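Local coordinates for protein yeast glycogen phosphorylase (Saccharomyces cerevisiae, PDB 1YGP) that is a dimeric glycogen phosphorylase of the GT-B clan that carries bound pyridoxal-5'-phosphate, at residues L189-I195 / T312-Y316. Numbering follows the deposited sequence.
Sequences LRYEYGI and TAVLY
In the GT-B fold of this phosphorylase, the loop 189-195, leaving strand 184-189 of the mixed sheet, runs alongside 312-316, which follows on from helix 303-313, with Val314 and Leu315 extended and Tyr316 at phi 48°, psi 59°. The register is parallel: CA atoms of Tyr191 and Thr312, and of Glu192 and Ala313, lie 5.0 Å apart, those of Ile195 and Leu315 4.5 Å. Three backbone hydrogen bonds join the segments: Glu192 N to Thr312 O (3.0 Å), Tyr193 N to Ala313 O (3.0 Å) and Leu315 N to Gly194 O (2.9 Å). At Gly194 the positive phi of 72° (psi -155°) is one that favours glycine. Tyr191 (chi1 m) is flat and long enough to pack under Leu315, whose CB sits 3.7 Å from the ring centroid in a CH-pi contact, while the Tyr191 hydroxyl is hydrogen-bonded to Leu104 O. Branched Ile195 fills the space beside Leu315 (CB to CD2, 4.0 Å), its side chain about 10 Å from PLP. Tyr193 packs on Glu287, and Val314 on Phe293, of the second subunit. Among charges, the long side chain of Arg190 reaches both Glu220 and Glu192 in salt bridges, its NH2 2.8 Å from Glu192 OE2.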
ATOM      1  N   LEU A 189      -5.073 -11.530  11.592  1.00  9.53           N
ATOM      2  CA  LEU A 189      -3.994 -11.178  10.675  1.00  7.34           C
ATOM      3  C   LEU A 189      -4.540 -10.368   9.508  1.00  9.10           C
ATOM      4  O   LEU A 189      -5.698 -10.510   9.126  1.00 12.55           O
ATOM      5  CB  LEU A 189      -3.346 -12.432  10.167  1.00  2.00           C
ATOM      6  CG  LEU A 189      -2.600 -13.254  11.188  1.00  2.00           C
ATOM      7  CD1 LEU A 189      -2.509 -14.718  10.776  1.00  2.00           C
ATOM      8  CD2 LEU A 189      -1.251 -12.611  11.367  1.00  2.01           C
ATOM      9  N   ARG A 190      -3.765  -9.477   8.922  1.00  7.78           N
ATOM     10  CA  ARG A 190      -4.257  -8.639   7.863  1.00  7.11           C
ATOM     11  C   ARG A 190      -3.698  -9.282   6.609  1.00  9.70           C
ATOM     12  O   ARG A 190      -2.590  -8.972   6.177  1.00 13.11           O
ATOM     13  CB  ARG A 190      -3.721  -7.243   8.067  1.00  3.53           C
ATOM     14  CG  ARG A 190      -4.523  -6.221   7.319  1.00 10.15           C
ATOM     15  CD  ARG A 190      -3.848  -4.869   7.435  1.00 14.00           C
ATOM     16  NE  ARG A 190      -2.777  -4.769   6.467  1.00 19.77           N
ATOM     17  CZ  ARG A 190      -2.771  -3.839   5.515  1.00 17.22           C
ATOM     18  NH1 ARG A 190      -3.735  -2.931   5.377  1.00  5.57           N
ATOM     19  NH2 ARG A 190      -1.767  -3.844   4.655  1.00 21.26           N
ATOM     20  N   TYR A 191      -4.424 -10.219   6.013  1.00  8.07           N
ATOM     21  CA  TYR A 191      -3.954 -10.880   4.816  1.00  3.85           C
ATOM     22  C   TYR A 191      -3.898  -9.901   3.655  1.00  8.61           C
ATOM     23  O   TYR A 191      -4.907  -9.221   3.417  1.00 10.40           O
ATOM     24  CB  TYR A 191      -4.891 -12.006   4.506  1.00  2.00           C
ATOM     25  CG  TYR A 191      -4.921 -12.997   5.657  1.00  4.79           C
ATOM     26  CD1 TYR A 191      -3.870 -13.888   5.847  1.00  5.78           C
ATOM     27  CD2 TYR A 191      -5.999 -13.005   6.537  1.00  6.55           C
ATOM     28  CE1 TYR A 191      -3.905 -14.780   6.909  1.00  6.96           C
ATOM     29  CE2 TYR A 191      -6.034 -13.896   7.601  1.00  2.00           C
ATOM     30  CZ  TYR A 191      -4.990 -14.776   7.782  1.00  2.00           C
ATOM     31  OH  TYR A 191      -5.009 -15.667   8.842  1.00  9.99           O
ATOM     32  N   GLU A 192      -2.780  -9.760   2.919  1.00  8.04           N
ATOM     33  CA  GLU A 192      -2.777  -8.862   1.757  1.00 10.04           C
ATOM     34  C   GLU A 192      -3.644  -9.365   0.629  1.00 11.59           C
ATOM     35  O   GLU A 192      -4.312  -8.600  -0.067  1.00 14.78           O
ATOM     36  CB  GLU A 192      -1.438  -8.677   1.081  1.00 10.64           C
ATOM     37  CG  GLU A 192      -0.353  -7.922   1.809  1.00 22.66           C
ATOM     38  CD  GLU A 192      -0.711  -6.475   2.083  1.00 29.49           C
ATOM     39  OE1 GLU A 192      -0.612  -5.651   1.164  1.00 28.97           O
ATOM     40  OE2 GLU A 192      -1.085  -6.198   3.231  1.00 39.14           O
ATOM     41  N   TYR A 193      -3.602 -10.670   0.413  1.00 12.69           N
ATOM     42  CA  TYR A 193      -4.239 -11.225  -0.750  1.00 13.51           C
ATOM     43  C   TYR A 193      -5.403 -12.154  -0.509  1.00 12.08           C
ATOM     44  O   TYR A 193      -5.803 -12.865  -1.429  1.00 15.82           O
ATOM     45  CB  TYR A 193      -3.152 -11.925  -1.577  1.00 14.29           C
ATOM     46  CG  TYR A 193      -1.999 -11.007  -1.946  1.00  7.87           C
ATOM     47  CD1 TYR A 193      -2.182 -10.013  -2.899  1.00 11.38           C
ATOM     48  CD2 TYR A 193      -0.774 -11.148  -1.312  1.00 10.57           C
ATOM     49  CE1 TYR A 193      -1.137  -9.143  -3.224  1.00 14.29           C
ATOM     50  CE2 TYR A 193       0.272 -10.281  -1.632  1.00 16.26           C
ATOM     51  CZ  TYR A 193       0.088  -9.282  -2.588  1.00 14.27           C
ATOM     52  OH  TYR A 193       1.137  -8.451  -2.937  1.00 13.57           O
ATOM     53  N   GLY A 194      -5.993 -12.198   0.674  1.00 13.90           N
ATOM     54  CA  GLY A 194      -7.146 -13.069   0.906  1.00 12.69           C
ATOM     55  C   GLY A 194      -6.718 -14.519   0.960  1.00 10.32           C
ATOM     56  O   GLY A 194      -5.574 -14.796   1.346  1.00 14.47           O
ATOM     57  N   ILE A 195      -7.631 -15.449   0.666  1.00  6.51           N
ATOM     58  CA  ILE A 195      -7.245 -16.854   0.618  1.00  6.61           C
ATOM     59  C   ILE A 195      -6.838 -17.032  -0.833  1.00  9.69           C
ATOM     60  O   ILE A 195      -5.765 -17.547  -1.111  1.00 15.98           O
ATOM     61  CB  ILE A 195      -8.443 -17.802   1.060  1.00  2.00           C
ATOM     62  CG1 ILE A 195      -7.883 -19.187   1.164  1.00  2.46           C
ATOM     63  CG2 ILE A 195      -9.585 -17.907   0.099  1.00  2.00           C
ATOM     64  CD1 ILE A 195      -8.905 -20.238   1.647  1.00  2.00           C
ATOM     65  N   THR A 312       2.052 -12.587   6.401  1.00  7.15           N
ATOM     66  CA  THR A 312       0.683 -12.124   6.260  1.00  5.35           C
ATOM     67  C   THR A 312       0.271 -11.998   4.803  1.00  5.83           C
ATOM     68  O   THR A 312      -0.739 -11.360   4.482  1.00 12.72           O
ATOM     69  CB  THR A 312       0.533 -10.799   7.007  1.00  2.00           C
ATOM     70  OG1 THR A 312       1.640 -10.009   6.634  1.00 10.35           O
ATOM     71  CG2 THR A 312       0.509 -10.947   8.511  1.00  2.00           C
ATOM     72  N   ALA A 313       0.984 -12.621   3.863  1.00  4.52           N
ATOM     73  CA  ALA A 313       0.569 -12.547   2.476  1.00  3.57           C
ATOM     74  C   ALA A 313      -0.731 -13.253   2.143  1.00  5.83           C
ATOM     75  O   ALA A 313      -1.575 -12.614   1.516  1.00  9.91           O
ATOM     76  CB  ALA A 313       1.584 -13.140   1.543  1.00  2.00           C
ATOM     77  N   VAL A 314      -0.961 -14.504   2.575  1.00  8.82           N
ATOM     78  CA  VAL A 314      -2.099 -15.322   2.142  1.00  7.77           C
ATOM     79  C   VAL A 314      -2.677 -16.154   3.281  1.00  9.43           C
ATOM     80  O   VAL A 314      -1.958 -16.655   4.145  1.00 11.50           O
ATOM     81  CB  VAL A 314      -1.553 -16.169   0.938  1.00  6.26           C
ATOM     82  CG1 VAL A 314      -1.926 -17.635   0.889  1.00  7.07           C
ATOM     83  CG2 VAL A 314      -2.179 -15.537  -0.271  1.00  8.17           C
ATOM     84  N   LEU A 315      -3.990 -16.285   3.314  1.00 12.39           N
ATOM     85  CA  LEU A 315      -4.689 -17.062   4.326  1.00 16.03           C
ATOM     86  C   LEU A 315      -4.627 -18.559   4.026  1.00 19.23           C
ATOM     87  O   LEU A 315      -4.701 -18.957   2.866  1.00 22.96           O
ATOM     88  CB  LEU A 315      -6.109 -16.533   4.352  1.00 15.27           C
ATOM     89  CG  LEU A 315      -7.278 -17.257   4.964  1.00 16.62           C
ATOM     90  CD1 LEU A 315      -7.082 -17.584   6.418  1.00 18.02           C
ATOM     91  CD2 LEU A 315      -8.446 -16.325   4.815  1.00 20.69           C
ATOM     92  N   TYR A 316      -4.518 -19.411   5.063  1.00 19.35           N
ATOM     93  CA  TYR A 316      -4.374 -20.868   4.925  1.00 12.14           C
ATOM     94  C   TYR A 316      -3.307 -21.270   3.901  1.00  9.68           C
ATOM     95  O   TYR A 316      -3.615 -21.966   2.932  1.00 10.36           O
ATOM     96  CB  TYR A 316      -5.737 -21.517   4.545  1.00  5.04           C
ATOM     97  CG  TYR A 316      -6.670 -21.575   5.724  1.00  5.43           C
ATOM     98  CD1 TYR A 316      -6.188 -22.092   6.919  1.00  8.55           C
ATOM     99  CD2 TYR A 316      -7.952 -21.014   5.669  1.00 11.55           C
ATOM    100  CE1 TYR A 316      -6.967 -22.032   8.075  1.00 14.03           C
ATOM    101  CE2 TYR A 316      -8.740 -20.953   6.828  1.00  9.07           C
ATOM    102  CZ  TYR A 316      -8.233 -21.458   8.029  1.00 12.80           C
ATOM    103  OH  TYR A 316      -8.936 -21.367   9.221  1.00 18.24           O
TER